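Local structure of hypothetical protein (Aeropyrum pernix, 2P6H) at residues 14-20 / 113-119; 30-36 / 130-134. The protein is of unknown function but belongs to the YjbQ (UPF0047) family and forms an assembly of three subunits. One frame throughout, in Å; residues are numbered along the deposited sequence.

Interaction 1: residues 14-20 / 113-119; sequences LQVLDVT and RILFVEM. With SO4 (sulfate ion), chain D.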
# COMPACT_ATOMS: atom_id res chain seq x y z
N LEU A 14 -2.50 -6.21 20.09
CA LEU A 14 -1.85 -6.40 18.76
C LEU A 14 -2.05 -7.85 18.40
O LEU A 14 -1.76 -8.75 19.17
CB LEU A 14 -0.30 -6.03 18.66
CG LEU A 14 -0.05 -4.53 18.81
CD1 LEU A 14 -0.08 -4.08 20.28
CD2 LEU A 14 1.30 -4.09 18.26
N GLN A 15 -2.57 -8.08 17.20
CA GLN A 15 -2.79 -9.45 16.78
C GLN A 15 -2.98 -9.52 15.27
O GLN A 15 -3.59 -8.65 14.67
CB GLN A 15 -4.02 -10.00 17.52
CG GLN A 15 -4.64 -11.27 16.95
CD GLN A 15 -5.84 -11.76 17.75
OE1 GLN A 15 -6.64 -10.96 18.24
NE2 GLN A 15 -5.98 -13.08 17.87
N VAL A 16 -2.41 -10.56 14.68
CA VAL A 16 -2.53 -10.77 13.24
C VAL A 16 -3.42 -11.98 13.05
O VAL A 16 -3.19 -13.02 13.67
CB VAL A 16 -1.16 -11.04 12.60
CG1 VAL A 16 -1.34 -11.39 11.13
CG2 VAL A 16 -0.25 -9.83 12.76
N LEU A 17 -4.44 -11.84 12.20
CA LEU A 17 -5.39 -12.92 11.94
C LEU A 17 -5.48 -13.22 10.45
O LEU A 17 -5.53 -12.31 9.64
CB LEU A 17 -6.80 -12.55 12.43
CG LEU A 17 -6.95 -12.12 13.89
CD1 LEU A 17 -8.41 -11.88 14.22
CD2 LEU A 17 -6.40 -13.22 14.77
N ASP A 18 -5.51 -14.51 10.11
CA ASP A 18 -5.66 -14.97 8.72
C ASP A 18 -7.17 -15.04 8.41
O ASP A 18 -7.88 -15.91 8.92
CB ASP A 18 -5.06 -16.37 8.56
CG ASP A 18 -5.17 -16.89 7.13
OD1 ASP A 18 -5.86 -16.27 6.28
OD2 ASP A 18 -4.55 -17.94 6.84
N VAL A 19 -7.64 -14.12 7.57
CA VAL A 19 -9.07 -14.09 7.21
C VAL A 19 -9.31 -14.52 5.76
O VAL A 19 -10.36 -14.28 5.18
CB VAL A 19 -9.66 -12.68 7.46
CG1 VAL A 19 -9.52 -12.31 8.94
CG2 VAL A 19 -8.92 -11.66 6.62
N THR A 20 -8.33 -15.17 5.14
CA THR A 20 -8.47 -15.65 3.75
C THR A 20 -9.74 -16.45 3.53
O THR A 20 -10.44 -16.30 2.54
CB THR A 20 -7.29 -16.56 3.38
OG1 THR A 20 -6.07 -15.94 3.79
CG2 THR A 20 -7.25 -16.77 1.86
N ARG A 113 -1.53 -14.99 2.03
CA ARG A 113 -2.80 -15.06 2.70
C ARG A 113 -3.22 -13.66 3.11
O ARG A 113 -2.41 -12.76 3.24
CB ARG A 113 -2.63 -15.94 3.95
CG ARG A 113 -2.20 -17.36 3.60
CD ARG A 113 -3.41 -18.30 3.43
NE ARG A 113 -2.97 -19.65 3.08
CZ ARG A 113 -3.35 -20.65 3.90
NH1 ARG A 113 -4.08 -20.39 4.96
NH2 ARG A 113 -2.98 -21.90 3.62
N ILE A 114 -4.52 -13.46 3.29
CA ILE A 114 -5.06 -12.17 3.68
C ILE A 114 -5.04 -12.05 5.18
O ILE A 114 -5.75 -12.75 5.89
CB ILE A 114 -6.51 -12.01 3.17
CG1 ILE A 114 -6.55 -12.21 1.66
CG2 ILE A 114 -7.02 -10.59 3.48
CD1 ILE A 114 -7.90 -12.38 0.95
N LEU A 115 -4.22 -11.15 5.69
CA LEU A 115 -4.08 -11.01 7.13
C LEU A 115 -4.66 -9.72 7.70
O LEU A 115 -4.34 -8.63 7.25
CB LEU A 115 -2.59 -11.08 7.50
CG LEU A 115 -1.85 -12.29 6.93
CD1 LEU A 115 -0.38 -12.22 7.26
CD2 LEU A 115 -2.46 -13.57 7.50
N PHE A 116 -5.53 -9.87 8.70
CA PHE A 116 -6.10 -8.72 9.38
C PHE A 116 -5.07 -8.38 10.45
O PHE A 116 -4.65 -9.26 11.22
CB PHE A 116 -7.42 -9.07 10.06
CG PHE A 116 -8.11 -7.87 10.67
CD1 PHE A 116 -7.76 -7.44 11.94
CD2 PHE A 116 -9.08 -7.17 9.97
CE1 PHE A 116 -8.37 -6.32 12.51
CE2 PHE A 116 -9.70 -6.05 10.52
CZ PHE A 116 -9.34 -5.62 11.80
N VAL A 117 -4.65 -7.13 10.50
CA VAL A 117 -3.68 -6.71 11.49
C VAL A 117 -4.31 -5.78 12.51
O VAL A 117 -4.56 -4.61 12.25
CB VAL A 117 -2.59 -5.95 10.78
CG1 VAL A 117 -1.49 -5.55 11.76
CG2 VAL A 117 -1.99 -6.81 9.68
N GLU A 118 -4.62 -6.32 13.69
CA GLU A 118 -5.23 -5.54 14.78
C GLU A 118 -4.13 -4.87 15.61
O GLU A 118 -3.17 -5.52 16.01
CB GLU A 118 -6.06 -6.47 15.68
CG GLU A 118 -6.63 -5.83 16.94
CD GLU A 118 -7.59 -4.69 16.63
OE1 GLU A 118 -7.12 -3.57 16.35
OE2 GLU A 118 -8.82 -4.93 16.66
N MET A 119 -4.28 -3.57 15.86
CA MET A 119 -3.28 -2.86 16.64
C MET A 119 -3.90 -2.14 17.84
O MET A 119 -3.19 -1.51 18.64
CB MET A 119 -2.50 -1.89 15.74
CG MET A 119 -1.65 -2.64 14.72
SD MET A 119 -0.86 -1.64 13.46
CE MET A 119 -2.16 -1.57 12.23
S SO4 D . 0.05 -6.54 23.47
O1 SO4 D . 1.03 -7.66 23.49
O2 SO4 D . -1.08 -6.91 22.53
O3 SO4 D . -0.50 -6.33 24.86
O4 SO4 D . 0.71 -5.29 23.02

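Interaction 2: residues 30-36 / 130-134; sequences VGGVNGL and LYLGE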
# COMPACT_ATOMS: atom_id res chain seq x y z
N VAL A 30 -20.46 -15.12 -4.62
CA VAL A 30 -20.63 -14.21 -5.69
C VAL A 30 -20.32 -14.89 -7.05
O VAL A 30 -20.92 -14.59 -8.07
CB VAL A 30 -19.66 -13.09 -5.34
CG1 VAL A 30 -19.34 -12.27 -6.59
CG2 VAL A 30 -20.29 -12.18 -4.29
N GLY A 31 -19.42 -15.87 -7.02
CA GLY A 31 -19.11 -16.64 -8.21
C GLY A 31 -18.42 -15.83 -9.30
O GLY A 31 -18.66 -16.06 -10.49
N GLY A 32 -17.58 -14.88 -8.90
CA GLY A 32 -16.88 -14.06 -9.88
C GLY A 32 -15.88 -14.89 -10.68
O GLY A 32 -15.25 -15.80 -10.17
N VAL A 33 -15.76 -14.57 -11.99
CA VAL A 33 -14.81 -15.33 -12.78
C VAL A 33 -13.59 -14.47 -13.15
O VAL A 33 -12.45 -14.83 -12.86
CB VAL A 33 -15.55 -15.80 -14.04
CG1 VAL A 33 -14.58 -16.50 -14.98
CG2 VAL A 33 -16.66 -16.76 -13.66
N ASN A 34 -13.78 -13.32 -13.78
CA ASN A 34 -12.68 -12.42 -14.11
C ASN A 34 -13.01 -11.03 -13.61
O ASN A 34 -14.05 -10.47 -13.93
CB ASN A 34 -12.46 -12.34 -15.63
CG ASN A 34 -12.22 -13.71 -16.22
OD1 ASN A 34 -11.20 -14.35 -16.02
ND2 ASN A 34 -13.21 -14.13 -17.03
N GLY A 35 -12.12 -10.46 -12.80
CA GLY A 35 -12.37 -9.13 -12.23
C GLY A 35 -11.38 -8.82 -11.11
O GLY A 35 -10.29 -9.37 -11.06
N LEU A 36 -11.76 -7.87 -10.21
CA LEU A 36 -10.91 -7.49 -9.09
C LEU A 36 -11.69 -7.57 -7.80
O LEU A 36 -12.89 -7.32 -7.74
CB LEU A 36 -10.54 -6.02 -9.18
CG LEU A 36 -9.70 -5.58 -10.36
CD1 LEU A 36 -9.63 -4.05 -10.30
CD2 LEU A 36 -8.25 -6.07 -10.33
N LEU A 130 -15.45 -5.84 -1.99
CA LEU A 130 -16.05 -5.32 -3.23
C LEU A 130 -15.55 -6.15 -4.40
O LEU A 130 -14.36 -6.35 -4.59
CB LEU A 130 -15.66 -3.84 -3.42
CG LEU A 130 -16.23 -3.20 -4.72
CD1 LEU A 130 -16.36 -1.68 -4.61
CD2 LEU A 130 -15.36 -3.48 -5.94
N TYR A 131 -16.48 -6.63 -5.22
CA TYR A 131 -16.09 -7.39 -6.40
C TYR A 131 -16.57 -6.65 -7.63
O TYR A 131 -17.76 -6.34 -7.76
CB TYR A 131 -16.69 -8.79 -6.40
CG TYR A 131 -16.31 -9.54 -7.66
CD1 TYR A 131 -14.99 -9.97 -7.85
CD2 TYR A 131 -17.22 -9.74 -8.69
CE1 TYR A 131 -14.60 -10.57 -9.05
CE2 TYR A 131 -16.83 -10.35 -9.89
CZ TYR A 131 -15.52 -10.75 -10.06
OH TYR A 131 -15.12 -11.31 -11.26
N LEU A 132 -15.64 -6.38 -8.53
CA LEU A 132 -15.93 -5.64 -9.74
C LEU A 132 -15.50 -6.48 -10.92
O LEU A 132 -14.32 -6.70 -11.17
CB LEU A 132 -15.15 -4.31 -9.72
CG LEU A 132 -15.49 -3.35 -10.89
CD1 LEU A 132 -16.80 -2.59 -10.66
CD2 LEU A 132 -14.42 -2.29 -11.13
N GLY A 133 -16.45 -6.97 -11.71
CA GLY A 133 -16.09 -7.76 -12.87
C GLY A 133 -17.16 -8.72 -13.34
O GLY A 133 -18.32 -8.63 -12.93
N GLU A 134 -16.77 -9.62 -14.23
CA GLU A 134 -17.70 -10.61 -14.78
C GLU A 134 -17.59 -11.96 -14.05
O GLU A 134 -16.74 -12.08 -13.13
CB GLU A 134 -17.42 -10.79 -16.28
CG GLU A 134 -16.53 -12.00 -16.60
CD GLU A 134 -15.58 -11.76 -17.77
OE1 GLU A 134 -15.42 -10.59 -18.19
OE2 GLU A 134 -14.97 -12.73 -18.27
OXT GLU A 134 -18.34 -12.89 -14.43

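Interaction 1: residues 14-20 / 113-119
Gln15 and Leu17 pair with Glu118 and Phe116 as the hydrogen-bonded positions of two antiparallel strands in a three-stranded sheet, strand 15-18 at one edge and strand 113-118 in the middle. The tight packing runs from Val16 and Leu115 to Val19 and Ile114. On one face Val16 CG1, placed anti to the backbone N (chi1 174°), meets Leu115 CB at 3.9 Å, and helix 55-69 covers Val16 and Val117. On the face of Leu17 and Phe116 the two CB atoms adjoin; just past the strand end Val19 CG1 lies 4.0 Å from Phe116 CB, while its CG2 branch packs against Ile114 CG2; strand 2-9 adds Val8 and Phe6 against Val19.

The looser side is at Asp18 and the exposed Arg113. Arg113, bent at chi2, offers NH1 to Asp18 OD2 in a salt bridge of 3.1 Å, with carboxylate and guanidinium turned 53° apart. OD1, the other oxygen, accepts from Thr20 N, an Asx turn at the start of helix 20-28. At the far end a sulfate, probably from the crystallisation liquor, is bound by Leu14 N and Arg66. Asp18 OD1 takes the Thr20 OG1 hydroxyl on its syn lone pair at 2.5 Å, and that same OG1 accepts a hydrogen bond from Ile114 N at 3.0 Å.

Interaction 2: residues 30-36 / 130-134
Asn34 and the C-terminal Glu134 grip each other through both side chain and backbone, at a classic beta bulge where Val33 and Asn34 together face Glu134. Asn34 ND2 donates to Glu134 OE2 at 2.6 Å, arriving from above the carboxylate plane (49° out of it); the two side chains run side by side, with amide and carboxylate planes 83° apart. The amide's other end, OD1, accepts from Gly103 N.

Three donors converge on Glu134 O, an oxygen of the C-terminal carboxylate. Val33 N meets Glu134 O in the carbonyl plane, on a lone pair, at 2.9 Å. Asn34 N stands above that plane, with a longer reach of 3.3 Å to Glu134 O. Tyr131 OH approaches Glu134 O in the plane at 2.6 Å. Glu134 N returns a bond to Asn34 O. Beyond the bulge the strands settle into regular antiparallel pairing, Leu36 and Leu132 exchanging two backbone hydrogen bonds, while Gly35 CA and Gly133 CA come to 4.0 Å, a closeness that side chains on either would obstruct.

Tyr131 links this polar end to the packing. With CG anti to the backbone N (chi1 178°), its ring extends along the loop 30-34, where Val30 CG1 meets Tyr131 CD2 at 3.9 Å; Trp26 and Leu27 of helix 20-28 also touch it. A phenylalanine here would probably keep much of this packing but leave Glu134 O without its hydroxyl donor, making the chain end easier to displace. Leu36 and Leu132 point to the face used in assembly, where Leu132 meets Leu132 of the second subunit and Leu36 of the third. Near the ring's hydroxyl end, Gly32 CA sits 3.6 Å from Tyr131 CZ, where a side-chain carbon would clash.

Overall arrangement
The centres of the two interactions lie 23 Å apart, and their nearest atoms about 10 Å, without touching. Interaction 1, near the spatial centre of the subunit, belongs to the three-stranded antiparallel sheet; interaction 2, at the periphery, joins neighbouring strands of the five-stranded one. Their segments alternate along the sequence, 14-20, 30-36, 113-119 and 130-134, so each pairs an early part with a late one. Helix 20-28 connects the two early segments, and strand 113-118 is followed directly by strand 124-133. Early and late parts of the chain are thus tied together in both sheets: interaction 1 within one subunit, interaction 2 beside the packing of three subunits.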